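Imidazoleglycerol-phosphate dehydratase (Pyrococcus furiosus, PDB 5DNL) catalyses the dehydration of D-erythro-1-(imidazol-4-yl)glycerol 3-phosphate to 3-(imidazol-4-yl)-2-oxopropyl phosphate, the sixth step of histidine biosynthesis. Local coordinates at residues D9-I14 against R43-Y48; T5-I10 against R51-E56; M84-V89 against A144-E149; L31-F36 against A151-G156. All blocks are in the same frame, centred on the assembly; numbering follows the deposited sequence.

Contact 1: residues D9-I14 against R43-Y48; sequences DIIVEI and RITATY
Strands 8-14 and 42-48 are the two central members of a mixed four-stranded sheet, running antiparallel in five consecutive pairs from Asp9-Thr47 to Glu13-Arg43. Asp9 with Thr47, Ile11 with Thr45 and Glu13 with Arg43 form the three hydrogen-bonded pairs, so six backbone bonds satisfy the N-H and C=O of all six residues. The straightest is Ile11 N to Thr45 O, 2.9 Å with 174° at the hydrogen, nearly along the C=O axis. Between them lie the non-hydrogen-bonded pairs, where Ile10 and Val12 sit opposite Ala46 and Ile44. The backbones of Ile10 and Val12 bond instead to Arg3, on edge strand 2-4, and to Met1 just before it; that of Ile44 bonds to Glu19 and Lys21. The side chains of these pairs share one face, buried against helix 51-69 on the Ile10 side, with Val12 CG2 4.1 Å from Ile44 CG1.

The opposite face carries most of the polar groups. Arg43, extended from CG to NE, lies alongside Glu13; its NH1 makes a salt bridge of 3.1 Å to Glu13 OE1. That bond is bent, 139° at the hydrogen, with carboxylate and guanidinium planes 76° apart, and Arg43 is poorly ordered. At the other end, Asp9 is held from outside, OD1 by Thr4 OG1 and OD2 by a salt bridge to Arg2. A water also donates to Asp9 OD2 at 2.9 Å and sits 2.7 Å from Thr47 OG1.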
# COMPACT_ATOMS: atom_id res chain seq x y z
N ASP A 9 34.55 39.57 -15.96
CA ASP A 9 35.80 39.80 -16.70
C ASP A 9 36.77 38.80 -16.12
O ASP A 9 37.08 38.87 -14.93
CB ASP A 9 36.28 41.23 -16.49
CG ASP A 9 37.44 41.59 -17.37
OD1 ASP A 9 37.76 40.86 -18.34
OD2 ASP A 9 38.05 42.64 -17.07
N ILE A 10 37.17 37.83 -16.93
CA ILE A 10 37.95 36.70 -16.46
C ILE A 10 39.20 36.52 -17.31
O ILE A 10 39.13 36.56 -18.54
CB ILE A 10 37.09 35.43 -16.53
CG1 ILE A 10 35.90 35.57 -15.56
CG2 ILE A 10 37.93 34.21 -16.16
CD1 ILE A 10 34.84 34.53 -15.74
N ILE A 11 40.32 36.29 -16.63
CA ILE A 11 41.57 35.91 -17.29
C ILE A 11 42.01 34.56 -16.74
O ILE A 11 42.09 34.38 -15.52
CB ILE A 11 42.67 36.96 -17.04
CG1 ILE A 11 42.31 38.27 -17.75
CG2 ILE A 11 44.02 36.43 -17.53
CD1 ILE A 11 43.09 39.48 -17.25
N VAL A 12 42.26 33.61 -17.63
CA VAL A 12 42.85 32.32 -17.28
C VAL A 12 44.09 32.11 -18.14
O VAL A 12 43.98 32.03 -19.37
CB VAL A 12 41.87 31.14 -17.52
CG1 VAL A 12 42.59 29.80 -17.32
CG2 VAL A 12 40.65 31.27 -16.62
N GLU A 13 45.25 32.00 -17.49
CA GLU A 13 46.54 31.78 -18.18
C GLU A 13 47.19 30.51 -17.67
O GLU A 13 47.67 30.47 -16.55
CB GLU A 13 47.47 32.98 -17.96
CG GLU A 13 46.99 34.25 -18.63
CD GLU A 13 47.93 35.41 -18.41
OE1 GLU A 13 48.04 35.88 -17.26
OE2 GLU A 13 48.57 35.85 -19.39
N ILE A 14 47.16 29.46 -18.49
CA ILE A 14 47.72 28.17 -18.11
C ILE A 14 49.23 28.18 -18.35
O ILE A 14 49.70 28.69 -19.36
CB ILE A 14 47.03 27.01 -18.88
CG1 ILE A 14 45.53 27.00 -18.55
CG2 ILE A 14 47.68 25.67 -18.54
CD1 ILE A 14 44.71 26.06 -19.41
N ARG A 43 47.35 31.19 -13.71
CA ARG A 43 46.98 32.46 -13.15
C ARG A 43 45.54 32.69 -13.52
O ARG A 43 45.19 32.58 -14.67
CB ARG A 43 47.85 33.57 -13.75
CG ARG A 43 47.48 34.97 -13.27
CD ARG A 43 48.54 35.98 -13.68
NE ARG A 43 48.17 37.34 -13.29
CZ ARG A 43 47.34 38.15 -13.96
NH1 ARG A 43 46.75 37.77 -15.10
NH2 ARG A 43 47.09 39.37 -13.48
N ILE A 44 44.70 32.96 -12.53
CA ILE A 44 43.28 33.21 -12.76
C ILE A 44 42.89 34.45 -11.97
O ILE A 44 43.12 34.52 -10.77
CB ILE A 44 42.40 32.00 -12.35
CG1 ILE A 44 42.79 30.75 -13.14
CG2 ILE A 44 40.92 32.34 -12.57
CD1 ILE A 44 42.02 29.50 -12.76
N THR A 45 42.30 35.42 -12.66
CA THR A 45 41.77 36.61 -12.01
C THR A 45 40.36 36.85 -12.55
O THR A 45 40.10 36.58 -13.72
CB THR A 45 42.65 37.86 -12.25
OG1 THR A 45 42.69 38.17 -13.64
CG2 THR A 45 44.06 37.60 -11.76
N ALA A 46 39.47 37.32 -11.70
CA ALA A 46 38.11 37.63 -12.12
C ALA A 46 37.50 38.78 -11.36
O ALA A 46 37.78 39.00 -10.18
CB ALA A 46 37.23 36.40 -11.93
N THR A 47 36.60 39.49 -12.04
CA THR A 47 35.61 40.33 -11.41
C THR A 47 34.25 39.83 -11.88
O THR A 47 34.12 39.28 -12.98
CB THR A 47 35.80 41.82 -11.72
OG1 THR A 47 35.76 42.04 -13.13
CG2 THR A 47 37.15 42.31 -11.18
N TYR A 48 33.24 40.02 -11.04
CA TYR A 48 31.92 39.50 -11.33
C TYR A 48 30.85 40.26 -10.56
O TYR A 48 31.12 40.90 -9.54
CB TYR A 48 31.85 38.01 -10.93
CG TYR A 48 31.90 37.75 -9.44
CD1 TYR A 48 33.12 37.63 -8.78
CD2 TYR A 48 30.73 37.57 -8.71
CE1 TYR A 48 33.16 37.37 -7.41
CE2 TYR A 48 30.76 37.34 -7.35
CZ TYR A 48 31.99 37.23 -6.71
OH TYR A 48 32.03 36.96 -5.36
O HOH W 1 37.78 43.46 -14.26

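Contact 2: residues T5-I10 against R51-E56; sequences TKETDI and RHHLWE. With MN (manganese (II) ion), chain D; MN (manganese (II) ion), chain E; 5DL ([(2S)-2-hydroxy-3-(1H-1,2,4-triazol-1-yl)propyl]phosphonic acid), chain F.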
# COMPACT_ATOMS: atom_id res chain seq x y z
N THR A 5 32.38 40.18 -20.45
CA THR A 5 31.01 40.58 -20.74
C THR A 5 30.66 41.73 -19.83
O THR A 5 31.49 42.17 -19.01
CB THR A 5 29.98 39.42 -20.50
OG1 THR A 5 29.80 39.22 -19.11
CG2 THR A 5 30.43 38.13 -21.16
N LYS A 6 29.43 42.21 -19.91
CA LYS A 6 28.95 43.20 -18.95
C LYS A 6 28.79 42.65 -17.53
O LYS A 6 28.64 43.43 -16.60
CB LYS A 6 27.64 43.84 -19.42
CG LYS A 6 27.80 44.63 -20.72
CD LYS A 6 26.49 45.25 -21.18
CE LYS A 6 26.68 46.01 -22.49
NZ LYS A 6 25.41 46.64 -22.95
N GLU A 7 28.79 41.32 -17.37
CA GLU A 7 28.65 40.66 -16.06
C GLU A 7 29.97 40.29 -15.40
O GLU A 7 30.11 40.40 -14.18
CB GLU A 7 27.82 39.37 -16.23
CG GLU A 7 26.41 39.62 -16.74
CD GLU A 7 25.69 38.36 -17.17
OE1 GLU A 7 26.30 37.29 -17.24
OE2 GLU A 7 24.47 38.46 -17.46
N THR A 8 30.91 39.79 -16.19
CA THR A 8 32.17 39.23 -15.68
C THR A 8 33.36 39.59 -16.56
O THR A 8 33.19 39.85 -17.75
CB THR A 8 32.15 37.68 -15.56
OG1 THR A 8 32.00 37.11 -16.85
CG2 THR A 8 31.02 37.20 -14.64
N ASP A 9 34.55 39.57 -15.96
CA ASP A 9 35.80 39.80 -16.70
C ASP A 9 36.77 38.80 -16.12
O ASP A 9 37.08 38.87 -14.93
CB ASP A 9 36.28 41.23 -16.49
CG ASP A 9 37.44 41.59 -17.37
OD1 ASP A 9 37.76 40.86 -18.34
OD2 ASP A 9 38.05 42.64 -17.07
N ILE A 10 37.17 37.83 -16.93
CA ILE A 10 37.95 36.70 -16.46
C ILE A 10 39.20 36.52 -17.31
O ILE A 10 39.13 36.56 -18.54
CB ILE A 10 37.09 35.43 -16.53
CG1 ILE A 10 35.90 35.57 -15.56
CG2 ILE A 10 37.93 34.21 -16.16
CD1 ILE A 10 34.84 34.53 -15.74
N ARG A 51 27.59 35.37 -8.25
CA ARG A 51 28.42 34.18 -8.16
C ARG A 51 28.12 33.17 -9.28
O ARG A 51 29.02 32.54 -9.79
CB ARG A 51 28.29 33.48 -6.79
CG ARG A 51 28.97 34.23 -5.65
CD ARG A 51 28.87 33.47 -4.33
NE ARG A 51 29.78 32.32 -4.28
CZ ARG A 51 29.54 31.17 -3.65
NH1 ARG A 51 28.36 30.93 -3.06
NH2 ARG A 51 30.47 30.23 -3.65
N HIS A 52 26.85 33.00 -9.67
CA HIS A 52 26.53 32.07 -10.77
C HIS A 52 27.27 32.48 -12.03
O HIS A 52 27.85 31.64 -12.71
CB HIS A 52 25.04 32.07 -10.99
CG HIS A 52 24.52 31.21 -12.11
ND1 HIS A 52 23.42 30.41 -11.93
CD2 HIS A 52 24.87 31.07 -13.41
CE1 HIS A 52 23.10 29.83 -13.07
NE2 HIS A 52 23.97 30.20 -13.98
N HIS A 53 27.22 33.77 -12.35
CA HIS A 53 27.91 34.25 -13.55
C HIS A 53 29.42 33.97 -13.45
O HIS A 53 30.05 33.59 -14.42
CB HIS A 53 27.68 35.73 -13.80
CG HIS A 53 26.24 36.10 -14.03
ND1 HIS A 53 25.76 37.37 -13.79
CD2 HIS A 53 25.18 35.39 -14.48
CE1 HIS A 53 24.48 37.43 -14.08
NE2 HIS A 53 24.11 36.24 -14.52
N LEU A 54 29.99 34.16 -12.27
CA LEU A 54 31.39 33.84 -12.04
C LEU A 54 31.72 32.38 -12.28
O LEU A 54 32.63 32.04 -13.01
CB LEU A 54 31.82 34.21 -10.63
CG LEU A 54 33.22 33.80 -10.21
CD1 LEU A 54 34.28 34.60 -10.98
CD2 LEU A 54 33.39 33.94 -8.71
N TRP A 55 30.97 31.49 -11.63
CA TRP A 55 31.27 30.05 -11.74
C TRP A 55 31.14 29.54 -13.18
O TRP A 55 31.98 28.79 -13.67
CB TRP A 55 30.42 29.22 -10.76
CG TRP A 55 30.90 29.29 -9.33
CD1 TRP A 55 31.02 30.41 -8.55
CD2 TRP A 55 31.35 28.19 -8.51
NE1 TRP A 55 31.50 30.08 -7.32
CE2 TRP A 55 31.72 28.73 -7.26
CE3 TRP A 55 31.47 26.80 -8.71
CZ2 TRP A 55 32.20 27.94 -6.22
CZ3 TRP A 55 31.94 26.02 -7.68
CH2 TRP A 55 32.30 26.59 -6.45
N GLU A 56 30.05 29.92 -13.84
CA GLU A 56 29.82 29.52 -15.22
C GLU A 56 30.91 30.11 -16.12
O GLU A 56 31.46 29.39 -16.95
CB GLU A 56 28.44 30.01 -15.66
CG GLU A 56 28.18 29.82 -17.14
CD GLU A 56 26.73 30.00 -17.51
OE1 GLU A 56 25.91 30.34 -16.63
OE2 GLU A 56 26.42 29.83 -18.71
MN MN D . 23.87 29.67 -16.18
MN MN E . 21.90 35.87 -15.28
N1 5DL F . 22.37 33.86 -16.12
C3 5DL F . 22.77 32.35 -17.74
N2 5DL F . 22.31 33.57 -17.46
C8 5DL F . 21.95 36.62 -19.76
C7 5DL F . 22.56 35.78 -18.63
C6 5DL F . 21.80 34.48 -18.48
C5 5DL F . 22.90 32.74 -15.61
O10 5DL F . 23.23 35.20 -21.64
P9 5DL F . 21.91 35.83 -21.40
O11 5DL F . 21.56 36.93 -22.38
O12 5DL F . 20.79 34.80 -21.42
O13 5DL F . 22.53 36.50 -17.39
N4 5DL F . 23.15 31.80 -16.55
O HOH W 2 23.81 29.56 -18.38
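Thr5 OG1 is gripped by two backbone N-H groups, Glu7 N at 2.9 Å and Thr8 N at 3.2 Å. This ST turn and ST motif shapes the bend just before strand 8-14, whose segment 8-10 runs at 31° to segment 51-56 of helix 51-69. Glu7 reaches over the first turn of that helix and lays its carboxylate flat on the His53 ring. The two planes are 4° apart, and Glu7 OE1 lies over the ring centre, 3.4 Å from His53 CG; this is a stack, not a hydrogen bond.

The ring is pinned at both nitrogens: ND1 is hydrogen-bonded to Asp49 OD1, and NE2 holds a manganese at 2.4 Å. The same ion takes N1 and O13 of the triazole inhibitor, and His29, His145 and Glu149 of a neighbouring subunit complete its six ligands. Glu7 OE2 comes within 2.8 Å of the inhibitor's O13. One residue back, His52 joins Glu56 on a second manganese, with inhibitor N4, a water, Glu121 of the same chain and His146 of the neighbouring subunit. Further along the strand, van der Waals packing follows: Thr8 CG2 lies 3.7 Å from His53 CB, and Ile10 CD1 ends 4.3 Å from Leu54 O.

Contact 3: residues M84-V89 against A144-E149; sequences MDDALV and AHHIVE. With MN (manganese (II) ion), chain B; MN (manganese (II) ion), chain C; 5DL ([(2S)-2-hydroxy-3-(1H-1,2,4-triazol-1-yl)propyl]phosphonic acid), chain G.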
# COMPACT_ATOMS: atom_id res chain seq x y z
N MET A 84 37.31 11.66 -0.74
CA MET A 84 37.63 12.64 0.29
C MET A 84 36.80 12.29 1.51
O MET A 84 35.59 12.62 1.56
CB MET A 84 37.38 14.08 -0.16
CG MET A 84 37.78 15.04 0.96
SD MET A 84 37.86 16.79 0.58
CE MET A 84 38.97 16.75 -0.80
N ASP A 85 37.43 11.66 2.49
CA ASP A 85 36.75 11.12 3.66
C ASP A 85 35.51 10.31 3.19
O ASP A 85 35.67 9.38 2.41
CB ASP A 85 36.43 12.23 4.65
CG ASP A 85 37.68 12.93 5.20
OD1 ASP A 85 38.82 12.60 4.80
OD2 ASP A 85 37.49 13.79 6.06
N ASP A 86 34.30 10.71 3.63
CA ASP A 86 33.07 10.03 3.21
C ASP A 86 32.79 10.07 1.72
O ASP A 86 32.11 9.17 1.22
CB ASP A 86 31.87 10.65 3.94
CG ASP A 86 31.80 12.15 3.75
OD1 ASP A 86 32.67 12.87 4.32
OD2 ASP A 86 30.92 12.66 3.00
N ALA A 87 33.27 11.08 1.01
CA ALA A 87 32.96 11.26 -0.42
C ALA A 87 33.76 10.32 -1.29
O ALA A 87 34.94 10.04 -1.01
CB ALA A 87 33.20 12.70 -0.86
N LEU A 88 33.13 9.85 -2.36
CA LEU A 88 33.82 9.08 -3.39
C LEU A 88 33.19 9.46 -4.71
O LEU A 88 32.00 9.23 -4.89
CB LEU A 88 33.69 7.58 -3.12
CG LEU A 88 34.48 6.67 -4.07
CD1 LEU A 88 35.96 6.88 -3.87
CD2 LEU A 88 34.08 5.22 -3.83
N VAL A 89 33.94 10.11 -5.60
CA VAL A 89 33.35 10.73 -6.78
C VAL A 89 34.10 10.27 -8.02
O VAL A 89 35.32 10.37 -8.08
CB VAL A 89 33.40 12.26 -6.66
CG1 VAL A 89 32.81 12.92 -7.92
CG2 VAL A 89 32.66 12.75 -5.43
N ALA A 144 29.04 18.22 1.80
CA ALA A 144 29.07 19.05 0.59
C ALA A 144 30.49 19.40 0.13
O ALA A 144 30.80 19.31 -1.04
CB ALA A 144 28.29 20.34 0.79
N HIS A 145 31.32 19.83 1.06
CA HIS A 145 32.68 20.27 0.74
C HIS A 145 33.47 19.08 0.23
O HIS A 145 34.19 19.19 -0.78
CB HIS A 145 33.31 20.84 2.02
CG HIS A 145 34.63 21.51 1.86
ND1 HIS A 145 34.92 22.66 2.56
CD2 HIS A 145 35.78 21.17 1.23
CE1 HIS A 145 36.16 23.03 2.32
NE2 HIS A 145 36.71 22.14 1.52
N HIS A 146 33.35 17.93 0.89
CA HIS A 146 34.11 16.74 0.48
C HIS A 146 33.68 16.29 -0.93
O HIS A 146 34.52 15.95 -1.76
CB HIS A 146 33.94 15.60 1.46
CG HIS A 146 34.48 15.90 2.82
ND1 HIS A 146 34.12 15.17 3.94
CD2 HIS A 146 35.35 16.85 3.25
CE1 HIS A 146 34.77 15.64 4.99
NE2 HIS A 146 35.50 16.67 4.61
N ILE A 147 32.38 16.33 -1.19
CA ILE A 147 31.84 15.93 -2.50
C ILE A 147 32.31 16.88 -3.60
O ILE A 147 32.82 16.43 -4.64
CB ILE A 147 30.29 15.84 -2.47
CG1 ILE A 147 29.86 14.68 -1.58
CG2 ILE A 147 29.73 15.67 -3.87
CD1 ILE A 147 28.40 14.73 -1.12
N VAL A 148 32.14 18.17 -3.38
CA VAL A 148 32.46 19.16 -4.41
C VAL A 148 33.98 19.22 -4.62
O VAL A 148 34.46 19.24 -5.77
CB VAL A 148 31.85 20.52 -4.07
CG1 VAL A 148 32.30 21.60 -5.05
CG2 VAL A 148 30.33 20.44 -4.09
N GLU A 149 34.76 19.24 -3.54
CA GLU A 149 36.21 19.27 -3.71
C GLU A 149 36.71 17.99 -4.39
O GLU A 149 37.60 18.06 -5.23
CB GLU A 149 36.96 19.54 -2.40
CG GLU A 149 38.44 19.83 -2.60
CD GLU A 149 39.16 20.22 -1.35
OE1 GLU A 149 38.51 20.52 -0.31
OE2 GLU A 149 40.41 20.15 -1.41
MN MN B . 39.02 21.81 1.32
MN MN C . 36.84 17.83 6.07
N1 5DL G . 38.67 20.09 2.71
C3 5DL G . 39.17 18.18 3.79
N2 5DL G . 39.51 19.00 2.79
C8 5DL G . 42.85 19.39 0.96
C7 5DL G . 41.73 19.80 1.91
C6 5DL G . 40.62 18.75 1.88
C5 5DL G . 37.82 19.88 3.72
O10 5DL G . 43.89 17.69 2.75
P9 5DL G . 43.64 17.78 1.29
O11 5DL G . 44.88 17.74 0.44
O12 5DL G . 42.70 16.67 0.82
O13 5DL G . 41.18 21.07 1.54
N4 5DL G . 38.09 18.74 4.40
O HOH W 3 38.42 16.29 6.06
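Metal bonds dominate at the start of helix 144-162, where successive histidines of an HHxxE sequence serve different manganese ions. His145 NE2 and Glu149 OE1 hold one, together with N1 and O13 of the inhibitor, His29 of the same chain, and His53 of a neighbouring subunit. His146 NE2 binds the other at 2.3 Å, beside inhibitor N4, a water and His52, Glu56 and Glu121 of that neighbour. The triazole thus bridges the two ions, its C5 lying over one face of the His145 ring.

One hydrogen bond, with the metal on NE2, fixes the rotation of His146. Its ND1-H points in the ring plane to the syn lone pair of Asp86 OD1, 2.7 Å away and nearly straight at 163°. Asp86 OD2 is held in turn by the backbone N of Glu142 and Asn143. The bond is consistent with a proton on ND1, and the carboxylate would be expected to polarise the ring. Asp85 OD2 accepts from the manganese-bound water at 2.7 Å, while OD1 forms a salt bridge with Arg98 of another neighbouring subunit.

Met84 makes an oblique sulfur-aromatic contact with His146; SD lies 3.5 Å from inhibitor N2, and the bend at chi3 brings CE to 3.5 Å from Glu149 CD. The apolar pairs are Ala87 CB with Ile147 CG1, at 3.9 Å, and Val89 with Ile147.

The type II' turn Met84-Ala87 tips the hairpin of strands 77-84 and 87-94. On this sheet packs the helix, its segment 144-149 within 23° of strand segment 87-89; Ile147 from the helix and Val89 from its strand both touch strand 133-140.

Contact 4: residues L31-F36 against A151-G156; sequences LTAFAF and AFKGLG. With 5DL ([(2S)-2-hydroxy-3-(1H-1,2,4-triazol-1-yl)propyl]phosphonic acid), chain G.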
# COMPACT_ATOMS: atom_id res chain seq x y z
N LEU A 31 39.40 25.86 -7.53
CA LEU A 31 40.30 26.03 -8.67
C LEU A 31 41.74 25.70 -8.30
O LEU A 31 42.48 25.20 -9.14
CB LEU A 31 40.22 27.42 -9.26
CG LEU A 31 38.89 27.80 -9.90
CD1 LEU A 31 38.88 29.29 -10.20
CD2 LEU A 31 38.62 26.99 -11.16
N THR A 32 42.14 25.99 -7.07
CA THR A 32 43.47 25.59 -6.59
C THR A 32 43.60 24.08 -6.63
O THR A 32 44.59 23.54 -7.12
CB THR A 32 43.73 26.17 -5.20
OG1 THR A 32 43.72 27.60 -5.28
CG2 THR A 32 45.08 25.73 -4.64
N ALA A 33 42.56 23.38 -6.18
CA ALA A 33 42.51 21.91 -6.26
C ALA A 33 42.58 21.46 -7.72
O ALA A 33 43.38 20.62 -8.08
CB ALA A 33 41.24 21.39 -5.60
N PHE A 34 41.74 22.04 -8.57
CA PHE A 34 41.72 21.67 -9.96
C PHE A 34 43.12 21.79 -10.59
O PHE A 34 43.60 20.85 -11.23
CB PHE A 34 40.72 22.53 -10.75
CG PHE A 34 40.77 22.26 -12.21
CD1 PHE A 34 40.13 21.16 -12.73
CD2 PHE A 34 41.54 23.04 -13.06
CE1 PHE A 34 40.23 20.86 -14.08
CE2 PHE A 34 41.62 22.76 -14.41
CZ PHE A 34 40.96 21.67 -14.92
N ALA A 35 43.76 22.93 -10.40
CA ALA A 35 45.06 23.16 -11.04
C ALA A 35 46.12 22.22 -10.48
O ALA A 35 46.96 21.73 -11.23
CB ALA A 35 45.49 24.60 -10.85
N PHE A 36 46.07 21.97 -9.17
CA PHE A 36 47.07 21.10 -8.52
C PHE A 36 47.01 19.68 -9.10
O PHE A 36 48.03 19.08 -9.43
CB PHE A 36 46.84 21.07 -7.01
CG PHE A 36 47.94 20.38 -6.24
CD1 PHE A 36 49.07 21.07 -5.85
CD2 PHE A 36 47.80 19.05 -5.89
CE1 PHE A 36 50.05 20.43 -5.11
CE2 PHE A 36 48.78 18.40 -5.16
CZ PHE A 36 49.91 19.10 -4.77
N ALA A 151 35.13 16.31 -6.61
CA ALA A 151 34.82 16.55 -8.02
C ALA A 151 35.86 17.43 -8.71
O ALA A 151 36.28 17.12 -9.82
CB ALA A 151 33.43 17.16 -8.16
N PHE A 152 36.28 18.51 -8.06
CA PHE A 152 37.31 19.39 -8.65
C PHE A 152 38.68 18.70 -8.74
O PHE A 152 39.37 18.83 -9.77
CB PHE A 152 37.42 20.72 -7.91
CG PHE A 152 36.41 21.74 -8.34
CD1 PHE A 152 35.14 21.80 -7.78
CD2 PHE A 152 36.74 22.66 -9.33
CE1 PHE A 152 34.22 22.77 -8.18
CE2 PHE A 152 35.82 23.63 -9.76
CZ PHE A 152 34.56 23.69 -9.17
N LYS A 153 39.06 17.96 -7.70
CA LYS A 153 40.31 17.18 -7.77
C LYS A 153 40.24 16.19 -8.93
O LYS A 153 41.19 16.01 -9.70
CB LYS A 153 40.54 16.40 -6.47
CG LYS A 153 40.88 17.21 -5.24
CD LYS A 153 41.28 16.29 -4.10
CE LYS A 153 41.76 17.03 -2.85
NZ LYS A 153 42.36 16.05 -1.90
N GLY A 154 39.08 15.53 -9.05
CA GLY A 154 38.85 14.58 -10.10
C GLY A 154 38.88 15.14 -11.49
O GLY A 154 39.41 14.51 -12.40
N LEU A 155 38.27 16.30 -11.68
CA LEU A 155 38.38 17.00 -12.96
C LEU A 155 39.83 17.28 -13.31
O LEU A 155 40.23 17.09 -14.46
CB LEU A 155 37.58 18.29 -12.94
CG LEU A 155 36.07 18.10 -13.10
CD1 LEU A 155 35.35 19.38 -12.69
CD2 LEU A 155 35.70 17.72 -14.52
N GLY A 156 40.61 17.73 -12.33
CA GLY A 156 42.03 17.99 -12.59
C GLY A 156 42.75 16.73 -13.00
O GLY A 156 43.45 16.73 -14.04
N1 5DL G . 38.67 20.09 2.71
C3 5DL G . 39.17 18.18 3.79
N2 5DL G . 39.51 19.00 2.79
C8 5DL G . 42.85 19.39 0.96
C7 5DL G . 41.73 19.80 1.91
C6 5DL G . 40.62 18.75 1.88
C5 5DL G . 37.82 19.88 3.72
O10 5DL G . 43.89 17.69 2.75
P9 5DL G . 43.64 17.78 1.29
O11 5DL G . 44.88 17.74 0.44
O12 5DL G . 42.70 16.67 0.82
O13 5DL G . 41.18 21.07 1.54
N4 5DL G . 38.09 18.74 4.40
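Helices 25-38 and 144-162 cross in the helical layer between the two four-stranded sheets; their segments 31-36 and 151-156 make an angle of -29°, with axes only 7.2 Å apart. The closeness centres on Gly156. With no side chain in the way, its CA comes within 4.5 Å of Phe34 CA and makes a CH···O contact of 3.5 Å to Phe34 O.

Phe34 is the main wedge. Its CG stands anti to the backbone N (chi1 174°), which swings the ring across the backbone of the other helix. Leu155 CB meets the edge of that ring, 3.8 Å from Phe34 CD1, and the nearest approach to the backbone is Phe34 CD1 to Gly156 N at 3.5 Å. Phe152 O also lies near the plane of the Phe34 ring, at its edge. The two phenyl groups do not stack: it is the CB of Phe34 that reaches the edge of the Phe152 ring, 4.2 Å from Phe152 CD2. Phe152 extends instead toward Phe122 and Trp55, while Phe34 packs on Leu62 of helix 51-69, so the pair ties this crossing to the other two long helices.

Ala33 CB also rests 4.2 Å from Lys153 CG. Lys153 leaves the crossing as a chain extended beyond CG, its amine heading for the inhibitor, which is also hydrogen-bonded by Arg76, Arg98, Ser171 and Lys173 of a neighbouring subunit. There Lys153 NZ donates to phosphonate O12 at 2.8 Å.

Contacts 1 and 2 both use strand 8-14 and have centres 10 Å apart, touching where Ala46 meets Leu54. Contact 3 comes later in the chain, its centre about 26 Å from both, and shares helix 144-162 with contact 4, 12 Å away. The first segment of contact 4 lies between the two segments of contact 1 and of contact 2, its second beyond contact 3; it touches contact 1 through Leu31 and Ile44, contact 2 through Phe152 and Trp55. Beside each four-stranded sheet a helix starts with a His-His-x-x-Glu sequence. Residues of contact 2 in one subunit and contact 3 in another share two manganese ions, so complete active sites arise from assembly.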